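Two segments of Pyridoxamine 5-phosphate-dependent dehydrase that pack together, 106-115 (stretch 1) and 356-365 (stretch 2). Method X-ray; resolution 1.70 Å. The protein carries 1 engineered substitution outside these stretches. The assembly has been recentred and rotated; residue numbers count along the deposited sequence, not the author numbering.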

# COMPACT_ATOMS: atom_id res chain seq x y z
N PHE B 106 17.55 -14.79 -11.70
CA PHE B 106 16.86 -15.93 -11.14
C PHE B 106 17.74 -17.15 -10.97
O PHE B 106 18.52 -17.49 -11.85
N VAL B 107 17.55 -17.82 -9.85
CA VAL B 107 18.27 -19.05 -9.53
C VAL B 107 17.29 -20.15 -9.10
O VAL B 107 16.33 -19.86 -8.40
N ASP B 108 17.53 -21.39 -9.55
CA ASP B 108 16.70 -22.55 -9.21
C ASP B 108 16.70 -22.82 -7.71
O ASP B 108 17.59 -22.45 -6.94
N ILE B 109 15.68 -23.57 -7.33
CA ILE B 109 15.50 -23.94 -5.95
C ILE B 109 15.98 -25.37 -5.81
O ILE B 109 16.23 -26.08 -6.80
N ASP B 110 16.13 -25.74 -4.55
CA ASP B 110 16.50 -27.08 -4.17
C ASP B 110 15.13 -27.76 -4.03
O ASP B 110 14.28 -27.23 -3.34
N ILE B 111 14.89 -28.86 -4.75
CA ILE B 111 13.59 -29.53 -4.77
C ILE B 111 13.26 -30.16 -3.42
O ILE B 111 12.11 -30.49 -3.14
N ASN B 112 14.28 -30.33 -2.58
CA ASN B 112 14.04 -30.89 -1.27
C ASN B 112 13.65 -29.83 -0.25
O ASN B 112 12.62 -29.96 0.43
N THR B 113 14.50 -28.81 -0.11
CA THR B 113 14.20 -27.74 0.84
C THR B 113 13.16 -26.72 0.37
O THR B 113 12.57 -26.02 1.20
N LEU B 114 12.99 -26.64 -0.96
CA LEU B 114 12.11 -25.68 -1.65
C LEU B 114 12.72 -24.32 -1.67
O LEU B 114 12.15 -23.42 -2.28
N ASN B 115 13.89 -24.19 -1.05
CA ASN B 115 14.62 -22.90 -1.03
C ASN B 115 15.67 -22.84 -2.15
O ASN B 115 15.85 -23.83 -2.89
N ASN B 356 21.80 -20.42 -15.29
CA ASN B 356 21.85 -21.82 -15.66
C ASN B 356 20.50 -22.24 -16.13
O ASN B 356 20.10 -21.96 -17.26
N ASN B 357 19.76 -22.90 -15.25
CA ASN B 357 18.41 -23.26 -15.61
C ASN B 357 17.57 -23.34 -14.31
O ASN B 357 18.11 -23.34 -13.22
N VAL B 358 16.27 -23.49 -14.47
CA VAL B 358 15.43 -23.67 -13.31
C VAL B 358 14.62 -24.93 -13.52
O VAL B 358 13.39 -24.93 -13.43
N ASP B 359 15.30 -26.01 -13.85
CA ASP B 359 14.58 -27.28 -14.05
C ASP B 359 13.81 -27.75 -12.82
O ASP B 359 12.73 -28.32 -12.91
N ASN B 360 14.40 -27.57 -11.65
CA ASN B 360 13.74 -28.00 -10.44
C ASN B 360 12.48 -27.21 -10.23
O ASN B 360 11.48 -27.77 -9.84
N ALA B 361 12.57 -25.90 -10.43
CA ALA B 361 11.42 -25.00 -10.26
C ALA B 361 10.36 -25.44 -11.26
O ALA B 361 9.16 -25.48 -10.94
N GLU B 362 10.79 -25.86 -12.45
CA GLU B 362 9.84 -26.35 -13.45
C GLU B 362 9.18 -27.64 -13.00
O GLU B 362 7.96 -27.82 -13.15
N TYR B 363 9.97 -28.56 -12.47
CA TYR B 363 9.42 -29.84 -12.03
C TYR B 363 8.41 -29.60 -10.89
O TYR B 363 7.36 -30.25 -10.81
N LEU B 364 8.74 -28.67 -10.01
CA LEU B 364 7.85 -28.35 -8.89
C LEU B 364 6.58 -27.74 -9.46
O LEU B 364 5.46 -28.00 -9.00
N ASP B 365 6.75 -26.92 -10.48
CA ASP B 365 5.61 -26.24 -11.07
C ASP B 365 4.56 -27.21 -11.58
O ASP B 365 3.38 -26.94 -11.48

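The carboxylate of Asp108, a residue from a loop just over 250 positions away in sequence, sits over the first turn of the helix 359-365 and takes up two of its free backbone amides, one on each oxygen. Asn360 N donates to Asp108 OD2 (2.8 Å) and Ala361 N to Asp108 OD1 (2.8 Å); these amides lie too early in the helix to find a carbonyl within it. Asp108 points toward stretch 2 with chi1 at -145°, between wells, and its CG comes within 3.3 Å of Val358 CA, the N-cap residue. Asp359 N lies 3.2 Å from Asp108 OD2, but at a poor angle; it donates instead to Asn357 OD1 (3.0 Å), held by a p rotamer. One water joins the backbones beside this site, accepting from Asp108 N (3.0 Å) and donating to Asn357 O (3.2 Å).

Asn360 (m) also points toward stretch 1 and repays the contact: its ND2 donates to Ile109 O at 2.8 Å, so this residue bonds the loop through both backbone and side chain.

Beyond these polar bonds the contact turns apolar. Ile109 (chi1 p) starts sideways, but its end comes nearer the helix, with CG1 4.3 Å from Ala361 CB and CD1 3.6 Å from Leu364 CD1. Leu364 (chi1 t) points toward the loop and also meets Leu114, whose CD2 lies 4.0 Å from Leu364 CD1. Ile111 (t, p) extends its CD1 to 3.9 Å from Leu364 CB, 3.4 Å from Asn360 O and 4.4 Å from Tyr363 CD2, approaching the Tyr363 ring obliquely. The turn carrying Ile111 is braced by Asp110 (t), which points away from the helix; its OD1 accepts from Asn112 N (2.6 Å) and Thr113 N (3.0 Å).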

# COMPACT_ATOMS: atom_id res chain seq x y z
CB PHE B 106 15.64 -16.30 -11.96
CG PHE B 106 14.54 -15.28 -11.90
CD1 PHE B 106 14.48 -14.25 -12.84
CD2 PHE B 106 13.56 -15.35 -10.93
CE1 PHE B 106 13.47 -13.27 -12.76
CE2 PHE B 106 12.49 -14.42 -10.91
CZ PHE B 106 12.47 -13.38 -11.82
CB VAL B 107 19.23 -18.80 -8.39
CG1 VAL B 107 19.96 -20.07 -7.99
CG2 VAL B 107 20.24 -17.72 -8.80
CB ASP B 108 17.27 -23.83 -9.85
CG ASP B 108 16.19 -24.84 -10.30
OD1 ASP B 108 14.98 -24.61 -10.12
OD2 ASP B 108 16.56 -25.89 -10.86
CB ILE B 109 14.01 -23.94 -5.60
CG1 ILE B 109 13.24 -24.78 -6.62
CG2 ILE B 109 13.47 -22.52 -5.59
CD1 ILE B 109 12.17 -25.75 -6.02
CB ASP B 110 17.23 -27.03 -2.84
CG ASP B 110 17.57 -28.40 -2.33
OD1 ASP B 110 16.63 -29.18 -2.19
OD2 ASP B 110 18.74 -28.72 -2.07
CB ILE B 111 13.53 -30.63 -5.88
CG1 ILE B 111 12.10 -30.92 -6.30
CG2 ILE B 111 14.32 -31.84 -5.44
CD1 ILE B 111 11.47 -29.77 -7.06
CB ASN B 112 15.25 -31.67 -0.81
CG ASN B 112 15.32 -33.00 -1.50
OD1 ASN B 112 14.45 -33.84 -1.28
ND2 ASN B 112 16.26 -33.15 -2.41
CB THR B 113 15.40 -26.93 1.18
OG1 THR B 113 15.82 -26.23 0.01
CG2 THR B 113 16.49 -27.83 1.69
CB LEU B 114 10.70 -25.59 -1.05
CG LEU B 114 9.92 -26.92 -0.92
CD1 LEU B 114 8.49 -26.58 -0.53
CD2 LEU B 114 10.01 -27.75 -2.21
CB ASN B 115 15.21 -22.62 0.36
CG ASN B 115 14.14 -22.31 1.39
OD1 ASN B 115 13.07 -21.79 1.07
ND2 ASN B 115 14.40 -22.64 2.62
CB ASN B 356 22.26 -22.62 -14.42
CG ASN B 356 22.38 -24.08 -14.69
OD1 ASN B 356 22.59 -24.51 -15.82
ND2 ASN B 356 22.26 -24.87 -13.63
CB ASN B 357 18.41 -24.61 -16.33
CG ASN B 357 18.84 -25.75 -15.41
OD1 ASN B 357 18.20 -26.02 -14.41
ND2 ASN B 357 19.97 -26.37 -15.73
CB VAL B 358 14.52 -22.45 -13.10
CG1 VAL B 358 15.40 -21.27 -12.64
CG2 VAL B 358 13.77 -22.14 -14.42
CB ASP B 359 15.59 -28.36 -14.41
CG ASP B 359 16.20 -28.17 -15.81
OD1 ASP B 359 15.85 -27.23 -16.55
OD2 ASP B 359 17.06 -29.00 -16.17
CB ASN B 360 14.63 -27.76 -9.24
CG ASN B 360 15.73 -28.75 -9.12
OD1 ASN B 360 15.69 -29.82 -9.72
ND2 ASN B 360 16.72 -28.43 -8.33
CB ALA B 361 11.85 -23.52 -10.52
CB GLU B 362 10.53 -26.63 -14.77
CG GLU B 362 10.69 -25.40 -15.61
CD GLU B 362 11.77 -25.53 -16.67
OE1 GLU B 362 12.21 -26.65 -17.01
OE2 GLU B 362 12.17 -24.47 -17.20
CB TYR B 363 10.53 -30.80 -11.58
CG TYR B 363 10.00 -32.15 -11.22
CD1 TYR B 363 9.86 -33.13 -12.19
CD2 TYR B 363 9.52 -32.42 -9.94
CE1 TYR B 363 9.34 -34.38 -11.89
CE2 TYR B 363 8.96 -33.70 -9.63
CZ TYR B 363 8.93 -34.68 -10.61
OH TYR B 363 8.37 -35.93 -10.39
CB LEU B 364 8.54 -27.35 -7.97
CG LEU B 364 7.71 -26.71 -6.85
CD1 LEU B 364 8.65 -26.44 -5.68
CD2 LEU B 364 7.12 -25.34 -7.33
CB ASP B 365 6.06 -25.29 -12.17
CG ASP B 365 4.98 -24.30 -12.53
OD1 ASP B 365 4.87 -23.26 -11.84
OD2 ASP B 365 4.23 -24.58 -13.48
O HOH W 1 19.99 -21.52 -11.34